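Local coordinates for ornithine cyclodeaminase (Methanocaldococcus jannaschii, PDB 3MGJ), which probably converts ornithine to proline with release of ammonia, using NAD(+), and is represented here by its N-terminal domain, at residues R4-R9 and E63-L68; K24-D27 and D31-V34. All blocks are in the same frame, centred on the assembly; numbering follows the deposited sequence.

Interaction 1: R4-R9 and E63-L68; sequences REIELR and EILNEL
L65 of helix 58-74 reaches strand 2-10 with both of its methyl branches, one for each of two strand residues. CD2 meets CG2 of I6 at 3.6 Å, the two side chains lying alongside each other and pointing opposite ways. I6 is turned so that its other branch runs farther along the strand, where CD1 approaches CD2 of L68 at 4.3 Å. I6, L65 and L68 are all buried, and no hydrogen bond joins the two segments, so this part is purely apolar packing.

The other methyl of L65 leads toward the more open side. CD1 lies against the aliphatic part of R4, 3.4 Å from its CD, and also near the edge of the guanidinium group. The R4 chain is extended through its first two torsions and bends at chi3 (-87°), carrying the charged end past the leucine to a salt bridge with D62, one residue before the segment.

Strand and helix axes run almost parallel, 5° apart and 10.6 Å at closest approach. In this ferredoxin-like fold, helix 58-74 packs on the sheet across strand 2-10, a central strand hydrogen-bonded to strands 47-55 and 78-83, where L65 also touches V53 and E82.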
ATOM      1  N   ARG A   4     -18.259  -7.269  -1.152  1.00 29.67           N
ATOM      2  CA  ARG A   4     -17.983  -7.066   0.253  1.00 33.74           C
ATOM      3  C   ARG A   4     -16.625  -6.417   0.396  1.00 31.64           C
ATOM      4  O   ARG A   4     -15.791  -6.534  -0.476  1.00 33.67           O
ATOM      5  CB  ARG A   4     -18.040  -8.372   1.051  1.00 41.68           C
ATOM      6  CG  ARG A   4     -18.070  -8.155   2.580  1.00 46.96           C
ATOM      7  CD  ARG A   4     -18.351  -9.443   3.374  1.00 53.62           C
ATOM      8  NE  ARG A   4     -19.781  -9.736   3.567  1.00 65.57           N
ATOM      9  CZ  ARG A   4     -20.460 -10.692   2.929  1.00 60.10           C
ATOM     10  NH1 ARG A   4     -19.855 -11.461   2.035  1.00 57.68           N
ATOM     11  NH2 ARG A   4     -21.748 -10.881   3.191  1.00 54.92           N
ATOM     12  N   GLU A   5     -16.412  -5.729   1.505  1.00 33.55           N
ATOM     13  CA  GLU A   5     -15.172  -5.016   1.741  1.00 30.86           C
ATOM     14  C   GLU A   5     -14.361  -5.759   2.783  1.00 32.05           C
ATOM     15  O   GLU A   5     -14.898  -6.198   3.792  1.00 33.78           O
ATOM     16  CB  GLU A   5     -15.501  -3.618   2.233  1.00 32.14           C
ATOM     17  CG  GLU A   5     -14.393  -2.619   2.065  1.00 34.56           C
ATOM     18  CD  GLU A   5     -14.736  -1.265   2.682  1.00 40.98           C
ATOM     19  OE1 GLU A   5     -15.916  -1.074   3.073  1.00 39.09           O
ATOM     20  OE2 GLU A   5     -13.829  -0.396   2.775  1.00 42.62           O
ATOM     21  N   ILE A   6     -13.068  -5.932   2.538  1.00 31.41           N
ATOM     22  CA  ILE A   6     -12.210  -6.580   3.525  1.00 31.74           C
ATOM     23  C   ILE A   6     -11.093  -5.654   3.934  1.00 29.05           C
ATOM     24  O   ILE A   6     -10.885  -4.631   3.315  1.00 29.75           O
ATOM     25  CB  ILE A   6     -11.599  -7.911   3.015  1.00 32.16           C
ATOM     26  CG1 ILE A   6     -10.532  -7.642   1.963  1.00 30.39           C
ATOM     27  CG2 ILE A   6     -12.678  -8.795   2.468  1.00 34.11           C
ATOM     28  CD1 ILE A   6      -9.511  -8.705   1.867  1.00 29.44           C
ATOM     29  N   GLU A   7     -10.366  -6.016   4.976  1.00 30.17           N
ATOM     30  CA  GLU A   7      -9.233  -5.215   5.398  1.00 30.87           C
ATOM     31  C   GLU A   7      -8.068  -6.097   5.772  1.00 30.49           C
ATOM     32  O   GLU A   7      -8.235  -7.061   6.485  1.00 32.28           O
ATOM     33  CB  GLU A   7      -9.645  -4.353   6.565  1.00 31.10           C
ATOM     34  CG  GLU A   7      -8.567  -3.555   7.185  1.00 33.66           C
ATOM     35  CD  GLU A   7      -9.156  -2.629   8.214  1.00 43.88           C
ATOM     36  OE1 GLU A   7      -9.818  -1.661   7.792  1.00 48.98           O
ATOM     37  OE2 GLU A   7      -9.009  -2.880   9.436  1.00 49.67           O
ATOM     38  N   LEU A   8      -6.894  -5.803   5.235  1.00 30.18           N
ATOM     39  CA  LEU A   8      -5.688  -6.477   5.690  1.00 32.13           C
ATOM     40  C   LEU A   8      -5.063  -5.593   6.723  1.00 31.29           C
ATOM     41  O   LEU A   8      -5.199  -4.385   6.666  1.00 32.15           O
ATOM     42  CB  LEU A   8      -4.689  -6.706   4.559  1.00 32.63           C
ATOM     43  CG  LEU A   8      -5.009  -7.781   3.528  1.00 31.31           C
ATOM     44  CD1 LEU A   8      -5.794  -8.875   4.195  1.00 35.91           C
ATOM     45  CD2 LEU A   8      -5.803  -7.196   2.406  1.00 29.91           C
ATOM     46  N   ARG A   9      -4.367  -6.192   7.668  1.00 34.05           N
ATOM     47  CA  ARG A   9      -3.754  -5.428   8.739  1.00 33.12           C
ATOM     48  C   ARG A   9      -2.399  -6.039   9.067  1.00 37.32           C
ATOM     49  O   ARG A   9      -2.231  -7.258   9.062  1.00 35.02           O
ATOM     50  CB  ARG A   9      -4.674  -5.447   9.948  1.00 37.12           C
ATOM     51  CG  ARG A   9      -4.344  -4.485  11.037  1.00 43.22           C
ATOM     52  CD  ARG A   9      -5.152  -4.832  12.279  1.00 51.41           C
ATOM     53  NE  ARG A   9      -4.925  -3.900  13.387  1.00 58.84           N
ATOM     54  CZ  ARG A   9      -3.931  -3.986  14.274  1.00 55.40           C
ATOM     55  NH1 ARG A   9      -3.023  -4.961  14.201  1.00 49.05           N
ATOM     56  NH2 ARG A   9      -3.843  -3.079  15.242  1.00 57.40           N
ATOM     57  N   GLU A  63     -17.142 -17.440  -1.304  1.00 41.98           N
ATOM     58  CA  GLU A  63     -16.112 -18.414  -1.556  1.00 38.88           C
ATOM     59  C   GLU A  63     -14.763 -17.749  -1.563  1.00 38.85           C
ATOM     60  O   GLU A  63     -13.805 -18.266  -1.003  1.00 41.58           O
ATOM     61  CB  GLU A  63     -16.337 -19.022  -2.922  1.00 44.27           C
ATOM     62  CG  GLU A  63     -17.026 -20.339  -2.907  1.00 46.99           C
ATOM     63  CD  GLU A  63     -16.963 -20.976  -4.254  1.00 56.92           C
ATOM     64  OE1 GLU A  63     -17.032 -20.224  -5.253  1.00 53.11           O
ATOM     65  OE2 GLU A  63     -16.824 -22.218  -4.317  1.00 67.61           O
ATOM     66  N   ILE A  64     -14.689 -16.603  -2.231  1.00 38.79           N
ATOM     67  CA  ILE A  64     -13.445 -15.870  -2.372  1.00 36.92           C
ATOM     68  C   ILE A  64     -13.019 -15.364  -1.026  1.00 34.90           C
ATOM     69  O   ILE A  64     -11.924 -15.620  -0.572  1.00 37.72           O
ATOM     70  CB  ILE A  64     -13.599 -14.684  -3.335  1.00 36.11           C
ATOM     71  CG1 ILE A  64     -13.991 -15.186  -4.728  1.00 35.96           C
ATOM     72  CG2 ILE A  64     -12.314 -13.898  -3.403  1.00 35.50           C
ATOM     73  CD1 ILE A  64     -14.230 -14.107  -5.745  1.00 34.27           C
ATOM     74  N   LEU A  65     -13.911 -14.658  -0.364  1.00 35.70           N
ATOM     75  CA  LEU A  65     -13.621 -14.185   0.977  1.00 39.66           C
ATOM     76  C   LEU A  65     -13.099 -15.265   1.920  1.00 39.33           C
ATOM     77  O   LEU A  65     -12.225 -14.990   2.727  1.00 41.60           O
ATOM     78  CB  LEU A  65     -14.834 -13.480   1.577  1.00 38.82           C
ATOM     79  CG  LEU A  65     -15.243 -12.206   0.850  1.00 34.37           C
ATOM     80  CD1 LEU A  65     -16.041 -11.397   1.802  1.00 46.40           C
ATOM     81  CD2 LEU A  65     -14.043 -11.416   0.415  1.00 33.45           C
ATOM     82  N   ASN A  66     -13.624 -16.482   1.822  1.00 39.15           N
ATOM     83  CA  ASN A  66     -13.150 -17.571   2.674  1.00 44.27           C
ATOM     84  C   ASN A  66     -11.725 -18.043   2.366  1.00 46.87           C
ATOM     85  O   ASN A  66     -10.939 -18.297   3.275  1.00 48.79           O
ATOM     86  CB  ASN A  66     -14.141 -18.731   2.688  1.00 45.90           C
ATOM     87  CG  ASN A  66     -15.432 -18.384   3.446  1.00 60.56           C
ATOM     88  OD1 ASN A  66     -16.440 -19.089   3.352  1.00 60.95           O
ATOM     89  ND2 ASN A  66     -15.401 -17.276   4.194  1.00 62.40           N
ATOM     90  N   GLU A  67     -11.394 -18.144   1.087  1.00 41.05           N
ATOM     91  CA  GLU A  67     -10.014 -18.314   0.666  1.00 43.35           C
ATOM     92  C   GLU A  67      -9.087 -17.212   1.191  1.00 45.67           C
ATOM     93  O   GLU A  67      -7.958 -17.485   1.624  1.00 46.93           O
ATOM     94  CB  GLU A  67      -9.960 -18.296  -0.847  1.00 43.94           C
ATOM     95  CG  GLU A  67     -10.451 -19.566  -1.473  1.00 48.20           C
ATOM     96  CD  GLU A  67      -9.429 -20.655  -1.350  1.00 53.16           C
ATOM     97  OE1 GLU A  67      -8.224 -20.322  -1.288  1.00 57.05           O
ATOM     98  OE2 GLU A  67      -9.827 -21.834  -1.304  1.00 56.31           O
ATOM     99  N   LEU A  68      -9.558 -15.969   1.125  1.00 41.97           N
ATOM    100  CA  LEU A  68      -8.783 -14.827   1.590  1.00 38.83           C
ATOM    101  C   LEU A  68      -8.662 -14.872   3.098  1.00 42.99           C
ATOM    102  O   LEU A  68      -7.678 -14.403   3.670  1.00 43.07           O
ATOM    103  CB  LEU A  68      -9.452 -13.521   1.167  1.00 35.79           C
ATOM    104  CG  LEU A  68      -9.068 -12.811  -0.125  1.00 29.88           C
ATOM    105  CD1 LEU A  68      -8.469 -13.745  -1.158  1.00 32.53           C
ATOM    106  CD2 LEU A  68     -10.293 -12.136  -0.649  1.00 28.71           C
TER

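Interaction 2: K24-D27 and D31-V34; sequences KILD and DYKV
I25 and L26, in the last turn of helix 17-27, meet the start of strand 31-38 mainly through the side chain of Y32. The apolar contacts fall into two groups. I25 crosses Y32 at about a right angle and places its CD1 3.8 Å from the tyrosine CB, at the root of the side chain. L26 approaches farther out, where its CD1 lies in the plane of the ring, at the edge, 4.0 Å from CE2. Y32 has its CG between the backbone N and the carbonyl carbon (chi1 63°), which turns the ring toward the helix end and brings that edge to the leucine.

Contacts with the backbone come from the second branch of I25. This methyl, CG2, rests against the main chain of D31, 3.9 Å from D31 O.

Polar contacts do not bridge the two segments. The hydrogen bond at this site is local to the strand: Y32 N donates to D31 OD1 over 2.9 Å, with a bent N-H...O angle of 132°. The oxygen is met on its anti side, somewhat out of the carboxylate plane. The CB of D31 points away from the helix, and this residue, like L26, is exposed.

The contact closes the helix-to-strand end, a tight turn of three residues, of the beta-alpha-beta crossover from strand 2-10 to strand 31-38, which lie on either side of strand 47-55. F22, on the same helix, stacks with the Y32 ring, which also packs on K41 of the second subunit; on strand 47-55, I25 touches V53 and Y32 touches I51.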
ATOM      1  N   LYS A  24      -5.443 -14.271  -6.175  1.00 33.15           N
ATOM      2  CA  LYS A  24      -6.441 -15.248  -5.805  1.00 34.17           C
ATOM      3  C   LYS A  24      -7.823 -14.803  -6.249  1.00 35.28           C
ATOM      4  O   LYS A  24      -8.515 -15.539  -6.942  1.00 39.43           O
ATOM      5  CB  LYS A  24      -6.398 -15.526  -4.309  1.00 34.19           C
ATOM      6  CG  LYS A  24      -7.013 -16.861  -3.933  1.00 40.24           C
ATOM      7  CD  LYS A  24      -6.199 -18.064  -4.414  1.00 40.77           C
ATOM      8  CE  LYS A  24      -7.094 -19.232  -4.771  1.00 46.72           C
ATOM      9  NZ  LYS A  24      -6.462 -20.553  -4.477  1.00 55.88           N
ATOM     10  N   ILE A  25      -8.213 -13.593  -5.867  1.00 33.68           N
ATOM     11  CA  ILE A  25      -9.417 -12.973  -6.403  1.00 35.60           C
ATOM     12  C   ILE A  25      -9.530 -13.114  -7.940  1.00 36.50           C
ATOM     13  O   ILE A  25     -10.511 -13.672  -8.440  1.00 36.20           O
ATOM     14  CB  ILE A  25      -9.516 -11.493  -5.985  1.00 32.92           C
ATOM     15  CG1 ILE A  25      -9.205 -11.344  -4.493  1.00 31.80           C
ATOM     16  CG2 ILE A  25     -10.888 -10.938  -6.308  1.00 32.30           C
ATOM     17  CD1 ILE A  25      -9.248  -9.913  -3.991  1.00 28.46           C
ATOM     18  N   LEU A  26      -8.529 -12.638  -8.683  1.00 34.49           N
ATOM     19  CA  LEU A  26      -8.558 -12.768 -10.151  1.00 34.73           C
ATOM     20  C   LEU A  26      -8.676 -14.218 -10.626  1.00 40.93           C
ATOM     21  O   LEU A  26      -9.607 -14.541 -11.368  1.00 45.20           O
ATOM     22  CB  LEU A  26      -7.379 -12.058 -10.825  1.00 33.92           C
ATOM     23  CG  LEU A  26      -7.307 -10.534 -10.615  1.00 32.81           C
ATOM     24  CD1 LEU A  26      -5.946  -9.974 -10.978  1.00 36.57           C
ATOM     25  CD2 LEU A  26      -8.378  -9.806 -11.372  1.00 33.11           C
ATOM     26  N   ASP A  27      -7.766 -15.095 -10.199  1.00 39.28           N
ATOM     27  CA  ASP A  27      -7.936 -16.535 -10.451  1.00 41.26           C
ATOM     28  C   ASP A  27      -9.394 -17.024 -10.298  1.00 42.12           C
ATOM     29  O   ASP A  27      -9.886 -17.789 -11.120  1.00 42.78           O
ATOM     30  CB  ASP A  27      -7.057 -17.376  -9.517  1.00 41.60           C
ATOM     31  CG  ASP A  27      -5.582 -17.363  -9.899  1.00 47.07           C
ATOM     32  OD1 ASP A  27      -5.214 -16.821 -10.981  1.00 46.94           O
ATOM     33  OD2 ASP A  27      -4.794 -17.911  -9.085  1.00 44.89           O
ATOM     34  N   ASP A  31     -13.041  -9.368  -9.210  1.00 39.67           N
ATOM     35  CA  ASP A  31     -12.168  -8.210  -9.363  1.00 39.20           C
ATOM     36  C   ASP A  31     -12.082  -7.534  -8.014  1.00 36.07           C
ATOM     37  O   ASP A  31     -12.911  -7.771  -7.149  1.00 34.51           O
ATOM     38  CB  ASP A  31     -12.690  -7.221 -10.410  1.00 38.63           C
ATOM     39  CG  ASP A  31     -11.568  -6.596 -11.228  1.00 44.27           C
ATOM     40  OD1 ASP A  31     -10.681  -5.933 -10.649  1.00 47.64           O
ATOM     41  OD2 ASP A  31     -11.558  -6.782 -12.462  1.00 51.76           O
ATOM     42  N   TYR A  32     -11.071  -6.699  -7.837  1.00 34.22           N
ATOM     43  CA  TYR A  32     -10.880  -5.994  -6.592  1.00 31.86           C
ATOM     44  C   TYR A  32     -10.572  -4.548  -6.910  1.00 32.26           C
ATOM     45  O   TYR A  32     -10.189  -4.197  -8.028  1.00 32.68           O
ATOM     46  CB  TYR A  32      -9.687  -6.579  -5.846  1.00 32.70           C
ATOM     47  CG  TYR A  32      -8.407  -6.395  -6.638  1.00 36.35           C
ATOM     48  CD1 TYR A  32      -7.633  -5.231  -6.509  1.00 31.73           C
ATOM     49  CD2 TYR A  32      -7.994  -7.358  -7.552  1.00 36.16           C
ATOM     50  CE1 TYR A  32      -6.488  -5.058  -7.239  1.00 32.45           C
ATOM     51  CE2 TYR A  32      -6.837  -7.183  -8.292  1.00 36.96           C
ATOM     52  CZ  TYR A  32      -6.096  -6.039  -8.128  1.00 36.01           C
ATOM     53  OH  TYR A  32      -4.956  -5.889  -8.868  1.00 53.15           O
ATOM     54  N   LYS A  33     -10.712  -3.717  -5.892  1.00 32.24           N
ATOM     55  CA  LYS A  33     -10.295  -2.341  -5.968  1.00 30.40           C
ATOM     56  C   LYS A  33      -9.816  -1.945  -4.593  1.00 30.02           C
ATOM     57  O   LYS A  33     -10.534  -2.103  -3.613  1.00 29.13           O
ATOM     58  CB  LYS A  33     -11.458  -1.472  -6.376  1.00 28.45           C
ATOM     59  CG  LYS A  33     -11.232  -0.014  -6.142  1.00 34.43           C
ATOM     60  CD  LYS A  33     -11.066   0.749  -7.440  1.00 37.76           C
ATOM     61  CE  LYS A  33     -11.165   2.225  -7.170  1.00 36.58           C
ATOM     62  NZ  LYS A  33     -10.473   3.006  -8.205  1.00 40.11           N
ATOM     63  N   VAL A  34      -8.592  -1.449  -4.519  1.00 28.95           N
ATOM     64  CA  VAL A  34      -8.065  -0.959  -3.262  1.00 30.27           C
ATOM     65  C   VAL A  34      -8.699   0.391  -2.936  1.00 30.51           C
ATOM     66  O   VAL A  34      -8.604   1.327  -3.717  1.00 33.85           O
ATOM     67  CB  VAL A  34      -6.542  -0.839  -3.332  1.00 30.76           C
ATOM     68  CG1 VAL A  34      -5.968  -0.517  -1.964  1.00 28.47           C
ATOM     69  CG2 VAL A  34      -5.962  -2.127  -3.877  1.00 28.90           C
TER

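Interaction 1 lies near the centre of the chain, whereas interaction 2 is partly buried and farther out, toward the second subunit. Both set a helix against the same antiparallel sheet: interaction 1 joins helix 58-74 to a central strand, interaction 2 joins helix 17-27 to an outermost strand of this chain. Their chemistry follows their place: the first is an aliphatic core bordered by an arginine, the second aliphatic packing against a tyrosine at the sheet edge. The helices also touch each other, with I64 and L68 against I25 and the side chain of E67 near that of K24. Both segments of interaction 2 fall between the two of interaction 1 in sequence.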